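Side-chain contacts in adenosine deaminase 1 (Arthrobacter aurescens, PDB 3RYS), which probably catalyses the hydrolytic, zinc-dependent deamination of adenine to hypoxanthine, feeding purine salvage and nitrogen catabolism: residues Q60-L65 with S279-Y284; L65-M70 with L170-V175; E211-L216 with V234-A239. All coordinates share one frame; numbering follows the deposited sequence.

Contact 1: residues Q60-L65 with S279-Y284; sequences QSFLDL and SDDPAY. With ZN (zinc ion), chain C; ADE (adenine), chain D.
Phe62 brings the far end of its ring against both Asp281 and Tyr284. Its CZ comes within 3.4 Å of Asp281 CG, the ring and carboxylate planes turned 54° apart. On one flank, Phe62 CE1 meets Tyr284 CG at 3.6 Å in a T-shaped (edge-to-face) stack: the phenylalanine edge points at the tyrosine face, with the planes at 86°. On another, Phe62 CE2 approaches N7 of the bound adenine, which also lies near the plane of the ring. Asp281 OD2 comes to 2.8 Å from the same N7, while Leu63 CD2 packs against adenine N9. The residue before Asp281 serves the metal: Asp280 OD2 binds the zinc ion at 2.3 Å, and adenine N6 is also a ligand of it.

Behind this shell, Leu65 CD2 touches the edge of the Tyr284 ring at CE2, 3.7 Å away, so helix 59-69 holds the tyrosine through two residues. Phe62 reaches this far because its CG stands anti to the backbone N (chi1 153°), which sends the ring off the helix toward the base. Asp280 OD1 is hydrogen-bonded to Ser250, and His19, His21 and His199 complete the zinc site.

The chemistry is divided: adjacent aspartates serve metal and adenine, whereas the helix contributes an apolar, aromatic wall, an arrangement consistent with a pocket that fixes a flat base beside the metal.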
loop_
_atom_site.group_PDB
_atom_site.type_symbol
_atom_site.label_atom_id
_atom_site.label_comp_id
_atom_site.label_asym_id
_atom_site.label_seq_id
_atom_site.Cartn_x
_atom_site.Cartn_y
_atom_site.Cartn_z
ATOM N N GLN A 60 -3.112 15.435 -3.532
ATOM C CA GLN A 60 -2.279 16.004 -4.584
ATOM C C GLN A 60 -0.970 16.587 -4.049
ATOM O O GLN A 60 0.103 16.302 -4.581
ATOM C CB GLN A 60 -3.057 17.058 -5.375
ATOM C CG GLN A 60 -2.364 17.493 -6.656
ATOM C CD GLN A 60 -1.992 16.319 -7.554
ATOM O OE1 GLN A 60 -2.852 15.552 -7.988
ATOM N NE2 GLN A 60 -0.702 16.182 -7.840
ATOM N N SER A 61 -1.061 17.398 -2.999
ATOM C CA SER A 61 0.125 18.011 -2.417
ATOM C C SER A 61 1.141 16.938 -2.047
ATOM O O SER A 61 2.351 17.148 -2.157
ATOM C CB SER A 61 -0.237 18.850 -1.187
ATOM O OG SER A 61 -0.646 18.033 -0.103
ATOM N N PHE A 62 0.641 15.785 -1.616
ATOM C CA PHE A 62 1.500 14.664 -1.264
ATOM C C PHE A 62 2.136 14.045 -2.499
ATOM O O PHE A 62 3.353 13.890 -2.563
ATOM C CB PHE A 62 0.715 13.600 -0.502
ATOM C CG PHE A 62 1.275 12.217 -0.655
ATOM C CD1 PHE A 62 2.445 11.848 -0.001
ATOM C CD2 PHE A 62 0.635 11.282 -1.455
ATOM C CE1 PHE A 62 2.968 10.569 -0.140
ATOM C CE2 PHE A 62 1.151 10.006 -1.601
ATOM C CZ PHE A 62 2.321 9.648 -0.942
ATOM N N LEU A 63 1.305 13.684 -3.473
ATOM C CA LEU A 63 1.790 13.102 -4.718
ATOM C C LEU A 63 2.932 13.936 -5.302
ATOM O O LEU A 63 3.939 13.392 -5.767
ATOM C CB LEU A 63 0.652 12.957 -5.735
ATOM C CG LEU A 63 -0.400 11.870 -5.474
ATOM C CD1 LEU A 63 -1.495 11.903 -6.534
ATOM C CD2 LEU A 63 0.242 10.497 -5.424
ATOM N N ASP A 64 2.786 15.257 -5.264
ATOM C CA ASP A 64 3.812 16.136 -5.815
ATOM C C ASP A 64 5.189 15.852 -5.215
ATOM O O ASP A 64 6.177 15.730 -5.940
ATOM C CB ASP A 64 3.433 17.607 -5.628
ATOM C CG ASP A 64 2.285 18.027 -6.527
ATOM O OD1 ASP A 64 2.058 17.357 -7.555
ATOM O OD2 ASP A 64 1.606 19.024 -6.201
ATOM N N LEU A 65 5.252 15.746 -3.892
ATOM C CA LEU A 65 6.506 15.420 -3.224
ATOM C C LEU A 65 6.902 13.972 -3.537
ATOM O O LEU A 65 8.031 13.691 -3.946
ATOM C CB LEU A 65 6.378 15.637 -1.713
ATOM C CG LEU A 65 7.656 15.467 -0.889
ATOM C CD1 LEU A 65 8.652 16.548 -1.244
ATOM C CD2 LEU A 65 7.346 15.487 0.600
ATOM N N SER A 279 0.205 0.878 6.191
ATOM C CA SER A 279 0.929 2.137 6.374
ATOM C C SER A 279 0.983 2.969 5.090
ATOM O O SER A 279 1.289 4.165 5.131
ATOM C CB SER A 279 2.332 1.902 6.953
ATOM O OG SER A 279 3.163 1.193 6.054
ATOM N N ASP A 280 0.686 2.325 3.960
ATOM C CA ASP A 280 0.510 3.010 2.678
ATOM C C ASP A 280 1.803 3.626 2.131
ATOM O O ASP A 280 2.445 3.051 1.253
ATOM C CB ASP A 280 -0.597 4.070 2.786
ATOM C CG ASP A 280 -1.022 4.613 1.434
ATOM O OD1 ASP A 280 -1.643 5.694 1.393
ATOM O OD2 ASP A 280 -0.733 3.957 0.413
ATOM N N ASP A 281 2.165 4.797 2.646
ATOM C CA ASP A 281 3.412 5.468 2.283
ATOM C C ASP A 281 4.169 5.836 3.570
ATOM O O ASP A 281 4.129 6.983 4.022
ATOM C CB ASP A 281 3.120 6.717 1.442
ATOM C CG ASP A 281 2.290 6.412 0.192
ATOM O OD1 ASP A 281 2.894 6.016 -0.826
ATOM O OD2 ASP A 281 1.047 6.586 0.207
ATOM N N PRO A 282 4.866 4.852 4.161
ATOM C CA PRO A 282 5.443 4.888 5.513
ATOM C C PRO A 282 6.423 6.033 5.782
ATOM O O PRO A 282 6.463 6.540 6.901
ATOM C CB PRO A 282 6.195 3.557 5.611
ATOM C CG PRO A 282 5.631 2.705 4.552
ATOM C CD PRO A 282 5.214 3.611 3.453
ATOM N N ALA A 283 7.216 6.415 4.788
ATOM C CA ALA A 283 8.236 7.435 5.004
ATOM C C ALA A 283 7.667 8.848 4.867
ATOM O O ALA A 283 8.365 9.831 5.105
ATOM C CB ALA A 283 9.415 7.229 4.060
ATOM N N TYR A 284 6.393 8.940 4.498
ATOM C CA TYR A 284 5.739 10.231 4.315
ATOM C C TYR A 284 4.703 10.547 5.400
ATOM O O TYR A 284 4.383 11.714 5.643
ATOM C CB TYR A 284 5.072 10.299 2.937
ATOM C CG TYR A 284 6.047 10.421 1.796
ATOM C CD1 TYR A 284 6.702 9.302 1.296
ATOM C CD2 TYR A 284 6.315 11.653 1.216
ATOM C CE1 TYR A 284 7.601 9.407 0.251
ATOM C CE2 TYR A 284 7.209 11.768 0.173
ATOM C CZ TYR A 284 7.850 10.643 -0.307
ATOM O OH TYR A 284 8.741 10.753 -1.351
HETATM ZN ZN ZN C . -2.172 4.188 -1.357
HETATM N N9 ADE D . 0.050 6.996 -4.637
HETATM C C8 ADE D . 0.800 6.578 -3.570
HETATM N N7 ADE D . 0.123 6.454 -2.447
HETATM C C5 ADE D . -1.166 6.823 -2.809
HETATM C C6 ADE D . -2.368 6.909 -2.074
HETATM N N6 ADE D . -2.450 6.617 -0.770
HETATM N N1 ADE D . -3.480 7.309 -2.733
HETATM C C2 ADE D . -3.387 7.601 -4.038
HETATM N N3 ADE D . -2.317 7.558 -4.837
HETATM C C4 ADE D . -1.230 7.159 -4.153
#

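Contact 2: residues L65-M70 with L170-V175; sequences LYYANM and LDSAEV. With ADE (adenine), chain D.
Tyr67 and Ser172 meet through their hydroxyls, Tyr67 OH and Ser172 OG forming a hydrogen bond of 2.9 Å. The serine oxygen lies near the plane of the tyrosine ring, at its edge. Tyr67 CG lies anti to the carbonyl carbon (chi1 -68°), which carries the ring across to the serine. Ser172 OG also makes a weak hydrogen bond to Asp145. The backbone of the same residue holds the base: Ser172 N donates to adenine N3 over 2.9 Å, bent to 135°. Tyr66 OH is in turn hydrogen-bonded to Asp103.

The remaining interactions are van der Waals. Tyr66 offers a ring face to the base, adenine C8 sitting 3.7 Å from Tyr66 CZ and displaced toward the rim, with Met70 CE against the opposite face. From the strand, Asp171 CB packs at 3.6 Å from adenine N3. With an alanine in place of Tyr66, adenine C8 would probably lose the ring beside it and Asp103 a hydrogen-bonding partner.

Helix 59-69 thus faces the C-terminal end of strand 167-171 across the pocket, two consecutive tyrosines serving base and serine separately. Tyr67 also rests on Leu143 of strand 135-143 and Ala106 of helix 104-108, while Ser172 touches Leu143 and Leu63.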
loop_
_atom_site.group_PDB
_atom_site.type_symbol
_atom_site.label_atom_id
_atom_site.label_comp_id
_atom_site.label_asym_id
_atom_site.label_seq_id
_atom_site.Cartn_x
_atom_site.Cartn_y
_atom_site.Cartn_z
ATOM N N LEU A 65 5.252 15.746 -3.892
ATOM C CA LEU A 65 6.506 15.420 -3.224
ATOM C C LEU A 65 6.902 13.972 -3.537
ATOM O O LEU A 65 8.031 13.691 -3.946
ATOM C CB LEU A 65 6.378 15.637 -1.713
ATOM C CG LEU A 65 7.656 15.467 -0.889
ATOM C CD1 LEU A 65 8.652 16.548 -1.244
ATOM C CD2 LEU A 65 7.346 15.487 0.600
ATOM N N TYR A 66 5.945 13.071 -3.344
ATOM C CA TYR A 66 6.089 11.646 -3.631
ATOM C C TYR A 66 6.748 11.374 -4.985
ATOM O O TYR A 66 7.657 10.551 -5.088
ATOM C CB TYR A 66 4.699 11.015 -3.567
ATOM C CG TYR A 66 4.573 9.571 -3.991
ATOM C CD1 TYR A 66 4.029 9.244 -5.226
ATOM C CD2 TYR A 66 4.938 8.536 -3.139
ATOM C CE1 TYR A 66 3.876 7.928 -5.615
ATOM C CE2 TYR A 66 4.790 7.217 -3.519
ATOM C CZ TYR A 66 4.259 6.916 -4.761
ATOM O OH TYR A 66 4.105 5.605 -5.155
ATOM N N TYR A 67 6.291 12.074 -6.016
ATOM C CA TYR A 67 6.865 11.938 -7.353
ATOM C C TYR A 67 8.212 12.646 -7.474
ATOM O O TYR A 67 9.135 12.137 -8.116
ATOM C CB TYR A 67 5.893 12.461 -8.415
ATOM C CG TYR A 67 4.662 11.607 -8.552
ATOM C CD1 TYR A 67 4.770 10.231 -8.683
ATOM C CD2 TYR A 67 3.396 12.169 -8.541
ATOM C CE1 TYR A 67 3.652 9.436 -8.803
ATOM C CE2 TYR A 67 2.266 11.381 -8.661
ATOM C CZ TYR A 67 2.402 10.014 -8.790
ATOM O OH TYR A 67 1.290 9.213 -8.911
ATOM N N ALA A 68 8.321 13.821 -6.861
ATOM C CA ALA A 68 9.556 14.590 -6.911
ATOM C C ALA A 68 10.717 13.769 -6.370
ATOM O O ALA A 68 11.807 13.757 -6.946
ATOM C CB ALA A 68 9.411 15.875 -6.125
ATOM N N ASN A 69 10.471 13.075 -5.264
ATOM C CA ASN A 69 11.520 12.323 -4.586
ATOM C C ASN A 69 12.036 11.133 -5.389
ATOM O O ASN A 69 13.167 10.678 -5.182
ATOM C CB ASN A 69 11.055 11.882 -3.200
ATOM C CG ASN A 69 11.045 13.025 -2.203
ATOM O OD1 ASN A 69 10.564 12.882 -1.079
ATOM N ND2 ASN A 69 11.580 14.170 -2.612
ATOM N N MET A 70 11.217 10.643 -6.314
ATOM C CA MET A 70 11.592 9.485 -7.116
ATOM C C MET A 70 12.782 9.764 -8.031
ATOM O O MET A 70 13.337 8.843 -8.630
ATOM C CB MET A 70 10.407 8.998 -7.952
ATOM C CG MET A 70 9.251 8.459 -7.140
ATOM S SD MET A 70 7.980 7.753 -8.206
ATOM C CE MET A 70 6.654 7.519 -7.033
ATOM N N LEU A 170 -4.127 0.437 -9.013
ATOM C CA LEU A 170 -4.574 1.697 -9.583
ATOM C C LEU A 170 -4.496 2.782 -8.513
ATOM O O LEU A 170 -5.214 2.733 -7.520
ATOM C CB LEU A 170 -6.007 1.539 -10.110
ATOM C CG LEU A 170 -6.619 2.496 -11.143
ATOM C CD1 LEU A 170 -7.272 3.687 -10.468
ATOM C CD2 LEU A 170 -5.605 2.945 -12.193
ATOM N N ASP A 171 -3.610 3.755 -8.706
ATOM C CA ASP A 171 -3.462 4.831 -7.733
ATOM C C ASP A 171 -3.257 6.200 -8.386
ATOM O O ASP A 171 -3.654 6.411 -9.533
ATOM C CB ASP A 171 -2.342 4.516 -6.729
ATOM C CG ASP A 171 -0.987 4.339 -7.390
ATOM O OD1 ASP A 171 -0.880 4.547 -8.615
ATOM O OD2 ASP A 171 -0.019 3.996 -6.677
ATOM N N SER A 172 -2.633 7.115 -7.643
ATOM C CA SER A 172 -2.489 8.514 -8.044
ATOM C C SER A 172 -3.805 9.295 -7.872
ATOM O O SER A 172 -4.755 8.789 -7.266
ATOM C CB SER A 172 -1.954 8.632 -9.471
ATOM O OG SER A 172 -1.438 9.930 -9.700
ATOM N N ALA A 173 -3.853 10.518 -8.401
ATOM C CA ALA A 173 -4.981 11.432 -8.172
ATOM C C ALA A 173 -6.353 10.831 -8.504
ATOM O O ALA A 173 -6.679 10.613 -9.668
ATOM C CB ALA A 173 -4.768 12.735 -8.934
ATOM N N GLU A 174 -7.161 10.588 -7.475
ATOM C CA GLU A 174 -8.423 9.871 -7.654
ATOM C C GLU A 174 -9.553 10.712 -8.252
ATOM O O GLU A 174 -10.154 10.335 -9.258
ATOM C CB GLU A 174 -8.889 9.246 -6.339
ATOM C CG GLU A 174 -10.174 8.439 -6.497
ATOM C CD GLU A 174 -10.598 7.733 -5.222
ATOM O OE1 GLU A 174 -10.034 8.038 -4.149
ATOM O OE2 GLU A 174 -11.502 6.874 -5.294
ATOM N N VAL A 175 -9.848 11.844 -7.622
ATOM C CA VAL A 175 -10.981 12.664 -8.030
ATOM C C VAL A 175 -10.901 13.067 -9.501
ATOM O O VAL A 175 -9.887 13.593 -9.962
ATOM C CB VAL A 175 -11.124 13.915 -7.139
ATOM C CG1 VAL A 175 -12.124 14.888 -7.743
ATOM C CG2 VAL A 175 -11.547 13.515 -5.729
HETATM N N9 ADE D . 0.050 6.996 -4.637
HETATM C C8 ADE D . 0.800 6.578 -3.570
HETATM N N7 ADE D . 0.123 6.454 -2.447
HETATM C C5 ADE D . -1.166 6.823 -2.809
HETATM C C6 ADE D . -2.368 6.909 -2.074
HETATM N N6 ADE D . -2.450 6.617 -0.770
HETATM N N1 ADE D . -3.480 7.309 -2.733
HETATM C C2 ADE D . -3.387 7.601 -4.038
HETATM N N3 ADE D . -2.317 7.558 -4.837
HETATM C C4 ADE D . -1.230 7.159 -4.153
#

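Contact 3: residues E211-L216 with V234-A239; sequences EALDVL and VQRLVA
Leu213 and Arg236 form the closely packed side of this contact. Leu213 CB lies over one face of the guanidinium, 3.5 Å from Arg236 NH2, and Leu213 CD1 reaches along the arginine toward NE. Deeper in, the same methyl meets Leu237 CD1 at 3.8 Å, the two leucines crossing obliquely and joining the buried faces of the helices. The flat cation is therefore backed by hydrocarbon on its Leu213 face.

The outer side is polar and more open. Asp214, exposed to solvent, forms a salt bridge with Arg236 at the guanidinium edge. Both terminal nitrogens grip a single oxygen: Arg236 NH1 and Arg236 NH2 each lie 2.8 Å from Asp214 OD1, coming from the same face of the carboxylate, while a weak third bond runs from Arg236 NH1 to Asp214 OD2 at 3.1 Å. The two flat groups are only 22° from coplanar, yet the pairing is lopsided rather than a symmetrical two-oxygen fork. Arg236 spans the gap because its chain is fully stretched, with CG anti to the backbone N (chi1 168°). Its NE has a second anionic partner, Glu240, about one turn further along the same helix, which probably helps hold the guanidinium in position.

Helices 206-214 and 231-240, on either side of strand 220-221 in sequence, are thus clamped as neighbouring outer helices of the TIM barrel, the fold of this metallo-dependent hydrolase superfamily.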
loop_
_atom_site.group_PDB
_atom_site.type_symbol
_atom_site.label_atom_id
_atom_site.label_comp_id
_atom_site.label_asym_id
_atom_site.label_seq_id
_atom_site.Cartn_x
_atom_site.Cartn_y
_atom_site.Cartn_z
ATOM N N GLU A 211 -17.689 1.213 -8.864
ATOM C CA GLU A 211 -17.074 1.161 -10.142
ATOM C C GLU A 211 -15.890 0.217 -10.186
ATOM O O GLU A 211 -15.738 -0.506 -11.062
ATOM C CB GLU A 211 -16.659 2.565 -10.551
ATOM C CG GLU A 211 -17.625 3.259 -11.380
ATOM C CD GLU A 211 -17.071 4.409 -12.059
ATOM O OE1 GLU A 211 -16.052 4.340 -12.662
ATOM O OE2 GLU A 211 -17.686 5.428 -12.058
ATOM N N ALA A 212 -15.045 0.268 -9.210
ATOM C CA ALA A 212 -13.876 -0.591 -9.085
ATOM C C ALA A 212 -14.281 -2.053 -8.913
ATOM O O ALA A 212 -13.604 -2.954 -9.404
ATOM C CB ALA A 212 -12.997 -0.134 -7.926
ATOM N N LEU A 213 -15.390 -2.282 -8.220
ATOM C CA LEU A 213 -15.883 -3.641 -8.005
ATOM C C LEU A 213 -16.563 -4.235 -9.239
ATOM O O LEU A 213 -16.338 -5.397 -9.579
ATOM C CB LEU A 213 -16.846 -3.680 -6.818
ATOM C CG LEU A 213 -16.224 -3.525 -5.428
ATOM C CD1 LEU A 213 -17.309 -3.327 -4.381
ATOM C CD2 LEU A 213 -15.362 -4.732 -5.093
ATOM N N ASP A 214 -17.387 -3.434 -9.905
ATOM C CA ASP A 214 -18.242 -3.930 -10.978
ATOM C C ASP A 214 -17.628 -3.796 -12.368
ATOM O O ASP A 214 -17.687 -4.725 -13.177
ATOM C CB ASP A 214 -19.604 -3.236 -10.923
ATOM C CG ASP A 214 -20.421 -3.657 -9.714
ATOM O OD1 ASP A 214 -20.130 -4.739 -9.159
ATOM O OD2 ASP A 214 -21.352 -2.919 -9.324
ATOM N N VAL A 215 -17.037 -2.638 -12.640
ATOM C CA VAL A 215 -16.418 -2.386 -13.933
ATOM C C VAL A 215 -15.016 -2.994 -14.009
ATOM O O VAL A 215 -14.640 -3.579 -15.027
ATOM C CB VAL A 215 -16.346 -0.875 -14.232
ATOM C CG1 VAL A 215 -15.811 -0.634 -15.635
ATOM C CG2 VAL A 215 -17.717 -0.234 -14.065
ATOM N N LEU A 216 -14.255 -2.864 -12.923
ATOM C CA LEU A 216 -12.861 -3.304 -12.899
ATOM C C LEU A 216 -12.675 -4.687 -12.275
ATOM O O LEU A 216 -11.616 -5.294 -12.404
ATOM C CB LEU A 216 -11.987 -2.284 -12.164
ATOM C CG LEU A 216 -11.889 -0.872 -12.747
ATOM C CD1 LEU A 216 -10.881 -0.051 -11.959
ATOM C CD2 LEU A 216 -11.506 -0.917 -14.220
ATOM N N VAL A 234 -21.907 0.128 1.673
ATOM C CA VAL A 234 -21.458 -0.482 2.918
ATOM C C VAL A 234 -22.065 -1.871 3.048
ATOM O O VAL A 234 -21.426 -2.797 3.539
ATOM C CB VAL A 234 -21.900 0.350 4.143
ATOM C CG1 VAL A 234 -21.472 -0.334 5.433
ATOM C CG2 VAL A 234 -21.340 1.760 4.067
ATOM N N GLN A 235 -23.306 -1.997 2.591
ATOM C CA GLN A 235 -24.076 -3.227 2.728
ATOM C C GLN A 235 -23.460 -4.348 1.905
ATOM O O GLN A 235 -23.265 -5.457 2.400
ATOM C CB GLN A 235 -25.515 -2.987 2.283
ATOM C CG GLN A 235 -26.565 -3.485 3.250
ATOM C CD GLN A 235 -27.851 -2.668 3.174
ATOM O OE1 GLN A 235 -28.215 -1.973 4.128
ATOM N NE2 GLN A 235 -28.533 -2.730 2.031
ATOM N N ARG A 236 -23.151 -4.049 0.647
ATOM C CA ARG A 236 -22.518 -5.021 -0.237
ATOM C C ARG A 236 -21.124 -5.425 0.245
ATOM O O ARG A 236 -20.769 -6.605 0.223
ATOM C CB ARG A 236 -22.424 -4.475 -1.659
ATOM C CG ARG A 236 -21.521 -5.306 -2.544
ATOM C CD ARG A 236 -21.201 -4.594 -3.840
ATOM N NE ARG A 236 -20.434 -5.452 -4.733
ATOM C CZ ARG A 236 -20.187 -5.163 -6.004
ATOM N NH1 ARG A 236 -20.650 -4.033 -6.524
ATOM N NH2 ARG A 236 -19.480 -6.005 -6.751
ATOM N N LEU A 237 -20.335 -4.443 0.668
ATOM C CA LEU A 237 -19.011 -4.712 1.213
ATOM C C LEU A 237 -19.100 -5.754 2.320
ATOM O O LEU A 237 -18.452 -6.801 2.265
ATOM C CB LEU A 237 -18.389 -3.423 1.748
ATOM C CG LEU A 237 -17.539 -2.585 0.785
ATOM C CD1 LEU A 237 -17.844 -2.885 -0.674
ATOM C CD2 LEU A 237 -17.699 -1.105 1.082
ATOM N N VAL A 238 -19.921 -5.462 3.322
ATOM C CA VAL A 238 -20.157 -6.382 4.424
ATOM C C VAL A 238 -20.646 -7.751 3.937
ATOM O O VAL A 238 -20.171 -8.791 4.393
ATOM C CB VAL A 238 -21.191 -5.805 5.406
ATOM C CG1 VAL A 238 -21.651 -6.876 6.380
ATOM C CG2 VAL A 238 -20.614 -4.613 6.143
ATOM N N ALA A 239 -21.601 -7.738 3.011
ATOM C CA ALA A 239 -22.199 -8.963 2.490
ATOM C C ALA A 239 -21.199 -9.840 1.734
ATOM O O ALA A 239 -21.283 -11.070 1.765
ATOM C CB ALA A 239 -23.380 -8.625 1.595
#

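Contacts 1 and 2 are neighbours, their centres 7 Å apart, and both draw on helix 59-69, with Leu65 common to the two. Both touch the adenine, and a weak hydrogen bond from Tyr284 to Asn69 ties them together. Along the chain this helix comes first, then 170-175, both segments of contact 3, and finally 279-284, so contact 1 brings together early and late parts of the deaminase domain around the zinc and base. Contact 3 lies about 26 Å from contact 1 and 25 Å from contact 2, centre to centre. It joins successive helices on the barrel's outside, whereas the other two close the helix over the active site.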